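Local coordinates for methylated RNA-binding protein 1 (Saccharomyces cerevisiae S288c, PDB 4RCM) that reads N6-methyladenosine marks in RNA through its YTH domain and lowers the stability of PHO4 mRNA by binding its 3'-UTR, thereby regulating phosphate metabolism, at residues L87-S90 / I91-D94; T131-R134 / D135-I139; S146-N149 / L150-Q154. All blocks are in the same frame, centred on the assembly; numbering follows the deposited sequence. Where two conformers were deposited one is given.

Contact 1: L87-S90 / I91-D94; sequences LDTS and IWED. With nucleotides of chain C.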
loop_
_atom_site.group_PDB
_atom_site.type_symbol
_atom_site.label_atom_id
_atom_site.label_comp_id
_atom_site.label_asym_id
_atom_site.label_seq_id
_atom_site.Cartn_x
_atom_site.Cartn_y
_atom_site.Cartn_z
ATOM N N LEU A 87 -2.052 -12.939 -14.920
ATOM C CA LEU A 87 -2.947 -11.775 -14.678
ATOM C C LEU A 87 -2.794 -10.720 -15.780
ATOM O O LEU A 87 -1.770 -10.662 -16.415
ATOM C CB LEU A 87 -2.673 -11.135 -13.297
ATOM C CG LEU A 87 -3.027 -11.957 -12.040
ATOM C CD1 LEU A 87 -2.334 -11.420 -10.804
ATOM C CD2 LEU A 87 -4.538 -12.016 -11.801
ATOM N N ASP A 88 -3.804 -9.869 -15.968
ATOM C CA ASP A 88 -3.833 -8.858 -17.074
ATOM C C ASP A 88 -2.997 -7.593 -16.765
ATOM O O ASP A 88 -3.533 -6.536 -16.373
ATOM C CB ASP A 88 -5.304 -8.493 -17.452
ATOM C CG ASP A 88 -5.408 -7.500 -18.646
ATOM O OD1 ASP A 88 -4.388 -7.345 -19.368
ATOM O OD2 ASP A 88 -6.510 -6.878 -18.848
ATOM N N THR A 89 -1.677 -7.712 -16.952
ATOM C CA THR A 89 -0.776 -6.562 -16.801
ATOM C C THR A 89 -0.911 -5.482 -17.915
ATOM O O THR A 89 -0.184 -4.473 -17.909
ATOM C CB THR A 89 0.687 -7.025 -16.645
ATOM O OG1 THR A 89 1.033 -7.912 -17.700
ATOM C CG2 THR A 89 0.881 -7.789 -15.292
ATOM N N SER A 90 -1.886 -5.644 -18.825
ATOM C CA SER A 90 -2.095 -4.693 -19.922
ATOM C C SER A 90 -2.726 -3.400 -19.414
ATOM O O SER A 90 -2.642 -2.401 -20.090
ATOM C CB SER A 90 -2.965 -5.287 -21.061
ATOM O OG SER A 90 -4.368 -5.094 -20.810
ATOM N N ILE A 91 -3.336 -3.414 -18.217
ATOM C CA ILE A 91 -3.930 -2.198 -17.619
ATOM C C ILE A 91 -2.869 -1.149 -17.247
ATOM O O ILE A 91 -3.201 0.019 -16.916
ATOM C CB ILE A 91 -4.761 -2.539 -16.353
ATOM C CG1 ILE A 91 -3.882 -3.210 -15.280
ATOM C CG2 ILE A 91 -5.936 -3.455 -16.704
ATOM C CD1 ILE A 91 -4.640 -3.593 -14.003
ATOM N N TRP A 92 -1.608 -1.556 -17.230
ATOM C CA TRP A 92 -0.520 -0.611 -16.938
ATOM C C TRP A 92 -0.036 0.049 -18.248
ATOM O O TRP A 92 0.332 -0.637 -19.197
ATOM C CB TRP A 92 0.681 -1.296 -16.238
ATOM C CG TRP A 92 0.331 -2.225 -15.027
ATOM C CD1 TRP A 92 0.792 -3.480 -14.815
ATOM C CD2 TRP A 92 -0.524 -1.927 -13.936
ATOM N NE1 TRP A 92 0.251 -4.011 -13.662
ATOM C CE2 TRP A 92 -0.547 -3.065 -13.093
ATOM C CE3 TRP A 92 -1.280 -0.804 -13.574
ATOM C CZ2 TRP A 92 -1.280 -3.117 -11.940
ATOM C CZ3 TRP A 92 -2.026 -0.877 -12.429
ATOM C CH2 TRP A 92 -2.023 -2.015 -11.629
ATOM N N GLU A 93 -0.055 1.370 -18.266
ATOM C CA GLU A 93 0.722 2.175 -19.225
ATOM C C GLU A 93 2.207 1.830 -19.057
ATOM O O GLU A 93 2.714 1.708 -17.924
ATOM C CB GLU A 93 0.518 3.678 -18.965
ATOM C CG GLU A 93 -0.935 4.176 -18.885
ATOM C CD GLU A 93 -1.750 3.977 -20.181
ATOM O OE1 GLU A 93 -2.999 3.759 -20.098
ATOM O OE2 GLU A 93 -1.147 4.052 -21.291
ATOM N N ASP A 94 2.901 1.671 -20.183
ATOM C CA ASP A 94 4.336 1.306 -20.204
ATOM C C ASP A 94 4.589 0.015 -19.428
ATOM O O ASP A 94 5.489 -0.051 -18.598
ATOM C CB ASP A 94 5.199 2.437 -19.637
ATOM C C2 6MZ C 3 3.378 3.234 -11.593
ATOM C C4 6MZ C 3 5.223 2.513 -10.305
ATOM C C5 6MZ C 3 4.711 1.135 -10.323
ATOM N N9 6MZ C 3 6.356 2.474 -9.579
ATOM N N3 6MZ C 3 4.518 3.512 -10.953
ATOM N N1 6MZ C 3 2.854 1.990 -11.658
ATOM C C6 6MZ C 3 3.436 0.919 -11.072
ATOM N N6 6MZ C 3 2.926 -0.330 -11.172
ATOM C C9 6MZ C 3 1.820 -0.655 -12.044
ATOM N N7 6MZ C 3 5.589 0.356 -9.628
ATOM C C8 6MZ C 3 6.584 1.194 -9.193
ATOM O "O5'" 6MZ C 3 11.875 2.943 -10.116
ATOM C "C5'" 6MZ C 3 10.491 2.692 -10.466
ATOM C "C4'" 6MZ C 3 9.569 3.765 -9.872
ATOM O "O4'" 6MZ C 3 8.237 3.641 -10.415
ATOM C "C1'" 6MZ C 3 7.226 3.706 -9.376
ATOM C "C2'" 6MZ C 3 8.023 3.931 -8.078
ATOM O "O2'" 6MZ C 3 8.081 5.336 -7.710
ATOM C "C3'" 6MZ C 3 9.470 3.701 -8.339
ATOM O "O3'" 6MZ C 3 10.146 4.768 -7.620
#
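Asp88 OD1 is gripped twice by one residue: Ser90 OG donates to it at 2.7 Å, on the syn side and 18° out of the carboxylate plane, while Ser90 N reaches it at 3.1 Å from above that plane. The backbone bond makes an Asx turn, which starts the short 3-10 segment leading to Trp92. Across the turn, Ile91 CG1 lies 3.5 Å from Asp88 O. Trp92 N donates to Thr89 O at 3.3 Å, a weak i to i+3 bond of the 3-10 kind.

Trp92 is where the turn meets the RNA. Its chi1 of -48° sets CG beside the backbone N, and on one side of the indole Ile91 CG1 stands 3.8 Å above the ring plane, over its centre. The opposite face receives C9, the N6-methyl carbon of 6MZ3 of chain C, over its centre, with Trp92 CD2 3.3 Å from C9. Such a methyl-over-face approach is a CH-pi contact, as in the aromatic cage of YTH domains. With alanine in place of the indole, the methyl carbon would probably lose its aromatic wall and a gap would open beside Ile91 CG1.

The turn lies in the long loop between strands 72-79 and 102-112. Strand 37-38 meets it through Ile37, which touches Ile91 and Trp92, and through Trp38, packed edge-to-face with the indole; from helix 26-35, Arg31 bonds Ile91 O and bridges Glu93.

Contact 2: T131-R134 / D135-I139; sequences THSR and DTQEI. With nucleotides of chain C.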
loop_
_atom_site.group_PDB
_atom_site.type_symbol
_atom_site.label_atom_id
_atom_site.label_comp_id
_atom_site.label_asym_id
_atom_site.label_seq_id
_atom_site.Cartn_x
_atom_site.Cartn_y
_atom_site.Cartn_z
ATOM N N THR A 131 7.003 9.806 4.522
ATOM C CA THR A 131 6.788 10.509 3.251
ATOM C C THR A 131 8.013 10.547 2.298
ATOM O O THR A 131 7.859 10.862 1.097
ATOM C CB THR A 131 6.366 11.937 3.545
ATOM O OG1 THR A 131 7.280 12.499 4.494
ATOM C CG2 THR A 131 4.959 11.966 4.135
ATOM N N HIS A 132 9.205 10.232 2.825
ATOM C CA HIS A 132 10.436 10.095 2.019
ATOM C C HIS A 132 10.744 8.679 1.524
ATOM O O HIS A 132 11.789 8.447 0.870
ATOM C CB HIS A 132 11.641 10.576 2.836
ATOM C CG HIS A 132 11.614 12.035 3.146
ATOM N ND1 HIS A 132 12.711 12.837 2.964
ATOM C CD2 HIS A 132 10.630 12.838 3.601
ATOM C CE1 HIS A 132 12.407 14.075 3.314
ATOM N NE2 HIS A 132 11.148 14.105 3.692
ATOM N N SER A 133 9.862 7.723 1.826
ATOM C CA SER A 133 10.108 6.346 1.464
ATOM C C SER A 133 10.068 6.187 -0.039
ATOM O O SER A 133 9.256 6.804 -0.726
ATOM C CB SER A 133 9.061 5.408 2.104
ATOM O OG SER A 133 8.949 5.662 3.484
ATOM N N ARG A 134 10.944 5.359 -0.541
ATOM C CA ARG A 134 10.865 4.929 -1.900
ATOM C C ARG A 134 10.018 3.644 -1.999
ATOM O O ARG A 134 9.497 3.136 -0.999
ATOM C CB ARG A 134 12.277 4.659 -2.459
ATOM C CG ARG A 134 13.217 5.867 -2.553
ATOM C CD ARG A 134 14.635 5.392 -2.880
ATOM N NE ARG A 134 15.198 4.557 -1.803
ATOM C CZ ARG A 134 15.996 4.995 -0.826
ATOM N NH1 ARG A 134 16.365 6.275 -0.747
ATOM N NH2 ARG A 134 16.431 4.144 0.090
ATOM N N ASP A 135 9.950 3.101 -3.211
ATOM C CA ASP A 135 9.038 2.025 -3.536
ATOM C C ASP A 135 9.482 0.737 -2.898
ATOM O O ASP A 135 10.651 0.321 -3.018
ATOM C CB ASP A 135 8.914 1.887 -5.078
ATOM C CG ASP A 135 7.822 0.932 -5.494
ATOM O OD1 ASP A 135 6.659 1.098 -5.014
ATOM O OD2 ASP A 135 8.083 0.020 -6.323
ATOM N N THR A 136 8.536 0.110 -2.221
ATOM C CA THR A 136 8.712 -1.098 -1.387
ATOM C C THR A 136 9.584 -0.990 -0.149
ATOM O O THR A 136 10.032 -2.003 0.397
ATOM C CB THR A 136 9.078 -2.356 -2.227
ATOM O OG1 THR A 136 10.465 -2.372 -2.589
ATOM C CG2 THR A 136 8.200 -2.380 -3.465
ATOM N N GLN A 137 9.748 0.234 0.355
ATOM C CA GLN A 137 10.416 0.461 1.610
ATOM C C GLN A 137 9.637 -0.259 2.706
ATOM O O GLN A 137 8.419 -0.009 2.855
ATOM C CB GLN A 137 10.421 1.983 1.909
ATOM C CG GLN A 137 10.781 2.362 3.320
ATOM C CD GLN A 137 12.179 1.923 3.711
ATOM O OE1 GLN A 137 12.367 1.228 4.726
ATOM N NE2 GLN A 137 13.164 2.336 2.926
ATOM N N GLU A 138 10.312 -1.119 3.463
ATOM C CA GLU A 138 9.637 -1.801 4.605
ATOM C C GLU A 138 9.447 -0.915 5.812
ATOM O O GLU A 138 10.344 -0.147 6.199
ATOM C CB GLU A 138 10.339 -3.063 5.053
ATOM C CG GLU A 138 9.586 -3.778 6.179
ATOM C CD GLU A 138 9.900 -5.246 6.311
ATOM O OE1 GLU A 138 10.806 -5.750 5.640
ATOM O OE2 GLU A 138 9.204 -5.920 7.087
ATOM N N ILE A 139 8.284 -1.068 6.438
ATOM C CA ILE A 139 7.895 -0.267 7.574
ATOM C C ILE A 139 7.707 -1.195 8.819
ATOM O O ILE A 139 6.876 -2.111 8.806
ATOM C CB ILE A 139 6.581 0.488 7.319
ATOM C CG1 ILE A 139 6.644 1.382 6.049
ATOM C CG2 ILE A 139 6.190 1.284 8.546
ATOM C CD1 ILE A 139 7.587 2.572 6.103
ATOM C C2 6MZ C 3 3.378 3.234 -11.593
ATOM C C4 6MZ C 3 5.223 2.513 -10.305
ATOM C C5 6MZ C 3 4.711 1.135 -10.323
ATOM N N9 6MZ C 3 6.356 2.474 -9.579
ATOM N N3 6MZ C 3 4.518 3.512 -10.953
ATOM N N1 6MZ C 3 2.854 1.990 -11.658
ATOM C C6 6MZ C 3 3.436 0.919 -11.072
ATOM N N6 6MZ C 3 2.926 -0.330 -11.172
ATOM C C9 6MZ C 3 1.820 -0.655 -12.044
ATOM N N7 6MZ C 3 5.589 0.356 -9.628
ATOM C C8 6MZ C 3 6.584 1.194 -9.193
ATOM O "O5'" 6MZ C 3 11.875 2.943 -10.116
ATOM C "C5'" 6MZ C 3 10.491 2.692 -10.466
ATOM C "C4'" 6MZ C 3 9.569 3.765 -9.872
ATOM O "O4'" 6MZ C 3 8.237 3.641 -10.415
ATOM C "C1'" 6MZ C 3 7.226 3.706 -9.376
ATOM C "C2'" 6MZ C 3 8.023 3.931 -8.078
ATOM O "O2'" 6MZ C 3 8.081 5.336 -7.710
ATOM C "C3'" 6MZ C 3 9.470 3.701 -8.339
ATOM O "O3'" 6MZ C 3 10.146 4.768 -7.620
#
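Gln137 carries CG opposite its backbone N (chi1 166°), and Ser133 keeps OG beside its own N (chi1 -50°), which leaves Gln137 CG 3.7 Å from Ser133 CB and 3.8 Å from Ser133 OG. The backbone between them is a type II beta turn from Arg134 to Gln137, leading into strand 138-139 of the YTH domain, and it is this turn that brings Ser133 CB within 3.7 Å of Gln137 CB. Its signature is the positive phi of Thr136 (65°) after an extended Asp135, and it is closed by Gln137 N donating to Arg134 O at 3.2 Å from above the carbonyl plane. Gln137 CB also sits against that oxygen, 3.3 Å from Arg134 O. Ser133 OG donates to Ile130 O, fixing the residue that enters the turn.

Asp135, at the first central position of the turn, points its CB away from the preceding segment and brings its side chain to the methylated nucleotide. Its CB is 3.7 Å from ribose C2' of 6MZ3 of chain C, while Asp135 OD2 comes within 3.4 Å of base carbon C8. The other carboxylate oxygen, OD1, accepts from the backbone N of Lys22, an experimentally established m6A-binding residue, and Thr136 and Gln137 bond to Val20 of the same strand, 17-23. Within the turn, Thr136 OG1 donates to Asp135 O at 2.7 Å, tilted from the carbonyl plane.

Contact 3: S146-N149 / L150-Q154; sequences SIIN and LFKTQ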
loop_
_atom_site.group_PDB
_atom_site.type_symbol
_atom_site.label_atom_id
_atom_site.label_comp_id
_atom_site.label_asym_id
_atom_site.label_seq_id
_atom_site.Cartn_x
_atom_site.Cartn_y
_atom_site.Cartn_z
ATOM N N SER A 146 0.384 1.720 13.942
ATOM C CA SER A 146 -0.062 3.082 14.337
ATOM C C SER A 146 -0.568 3.861 13.106
ATOM O O SER A 146 -1.533 4.614 13.206
ATOM C CB SER A 146 1.051 3.840 15.064
ATOM O OG SER A 146 2.095 4.159 14.172
ATOM N N ILE A 147 0.049 3.675 11.933
ATOM C CA ILE A 147 -0.457 4.327 10.725
ATOM C C ILE A 147 -1.836 3.748 10.292
ATOM O O ILE A 147 -2.737 4.497 9.923
ATOM C CB ILE A 147 0.574 4.375 9.580
ATOM C CG1 ILE A 147 1.823 5.159 10.009
ATOM C CG2 ILE A 147 -0.002 5.148 8.388
ATOM C CD1 ILE A 147 3.075 4.801 9.234
ATOM N N ILE A 148 -2.017 2.428 10.363
ATOM C CA ILE A 148 -3.347 1.848 10.084
ATOM C C ILE A 148 -4.389 2.517 10.960
ATOM O O ILE A 148 -5.467 2.843 10.470
ATOM C CB ILE A 148 -3.399 0.320 10.302
ATOM C CG1 ILE A 148 -2.526 -0.370 9.272
ATOM C CG2 ILE A 148 -4.812 -0.205 10.184
ATOM C CD1 ILE A 148 -3.066 -0.268 7.834
ATOM N N ASN A 149 -4.051 2.764 12.237
ATOM C CA ASN A 149 -5.035 3.307 13.179
ATOM C C ASN A 149 -5.438 4.726 12.847
ATOM O O ASN A 149 -6.611 5.132 13.069
ATOM C CB ASN A 149 -4.549 3.214 14.635
ATOM C CG ASN A 149 -4.612 1.796 15.193
ATOM O OD1 ASN A 149 -5.482 0.977 14.807
ATOM N ND2 ASN A 149 -3.671 1.475 16.064
ATOM N N LEU A 150 -4.498 5.483 12.285
ATOM C CA LEU A 150 -4.824 6.821 11.773
ATOM C C LEU A 150 -5.730 6.689 10.545
ATOM O O LEU A 150 -6.703 7.419 10.399
ATOM C CB LEU A 150 -3.533 7.601 11.479
ATOM C CG LEU A 150 -3.578 9.034 11.006
ATOM C CD1 LEU A 150 -4.045 9.996 12.110
ATOM C CD2 LEU A 150 -2.204 9.474 10.469
ATOM N N PHE A 151 -5.439 5.723 9.681
ATOM C CA PHE A 151 -6.256 5.517 8.479
ATOM C C PHE A 151 -7.712 5.116 8.843
ATOM O O PHE A 151 -8.646 5.453 8.094
ATOM C CB PHE A 151 -5.630 4.466 7.521
ATOM C CG PHE A 151 -4.700 5.046 6.464
ATOM C CD1 PHE A 151 -5.211 5.529 5.231
ATOM C CD2 PHE A 151 -3.329 5.075 6.650
ATOM C CE1 PHE A 151 -4.371 6.054 4.236
ATOM C CE2 PHE A 151 -2.474 5.617 5.673
ATOM C CZ PHE A 151 -2.997 6.093 4.452
ATOM N N LYS A 152 -7.875 4.375 9.953
ATOM C CA LYS A 152 -9.188 3.891 10.438
ATOM C C LYS A 152 -10.008 4.989 11.114
ATOM O O LYS A 152 -11.139 4.753 11.532
ATOM C CB LYS A 152 -9.019 2.701 11.444
ATOM C CG LYS A 152 -8.796 1.349 10.803
ATOM C CD LYS A 152 -8.134 0.341 11.740
ATOM C CE LYS A 152 -8.970 -0.872 12.089
ATOM N NZ LYS A 152 -8.368 -1.755 13.140
ATOM N N THR A 153 -9.446 6.172 11.311
ATOM C CA THR A 153 -10.190 7.188 12.042
ATOM C C THR A 153 -11.302 7.775 11.167
ATOM O O THR A 153 -11.049 8.228 10.050
ATOM C CB THR A 153 -9.296 8.312 12.530
ATOM O OG1 THR A 153 -8.247 7.760 13.329
ATOM C CG2 THR A 153 -10.114 9.336 13.381
ATOM N N GLN A 154 -12.520 7.796 11.699
ATOM C CA GLN A 154 -13.680 8.283 10.965
ATOM C C GLN A 154 -13.718 9.811 11.079
ATOM O O GLN A 154 -14.589 10.343 11.733
ATOM C CB GLN A 154 -14.970 7.653 11.527
ATOM C CG GLN A 154 -15.486 8.272 12.824
#
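Three successive i to i+4 hydrogen bonds run through 146-152 in helix 141-151: Leu150 N to Ser146 O at 3.2 Å, Phe151 N to Ile147 O, and Lys152 N to Ile148 O at 2.9 Å. At the next step a side chain takes over. Thr153 OG1 donates to Asn149 O at 3.1 Å, in the carbonyl plane and on a lone pair, whereas Thr153 N turns to Leu150 O.

Among the apolar groups, Ile147 and Phe151 run side by side, and Ile147 CG2 meets the ring at its edge, in plane, 3.7 Å from Phe151 CE2. Ile148 CG2, anti to its backbone N, touches Lys152 CD at 3.7 Å; the lysine chain continues past it, and NZ donates to Leu10 O.

The helix packs on the main sheet of the YTH domain. Phe151 rests on Phe73 and Val76 of strand 72-79 and on Ile108 and Ile112 of strand 102-112, while Ile147 and Ile148 touch Phe64 of strand 61-67; Arg110 NH1, from strand 102-112, binds the carbonyls of Phe151 and Thr153.

Contacts 1 and 2 approach the same methylated nucleotide of chain C: contact 1, a surface turn, its centre about 18 Å from that of the chain, offers an aromatic face to the methyl group, whereas contact 2, partly buried at about 10 Å, sets a carboxylate and its CB beside the base and ribose. Contact 3, also partly buried, has its nearest atom about 16 Å from the RNA and is chiefly apolar toward the sheet. Contacts 2 and 3 lie on successive elements, strand 138-139 and helix 141-151, with nearest atoms about 5 Å apart; contacts 1 and 3 lie on opposite sides of the centre. All three meet the main sheet, through different strands.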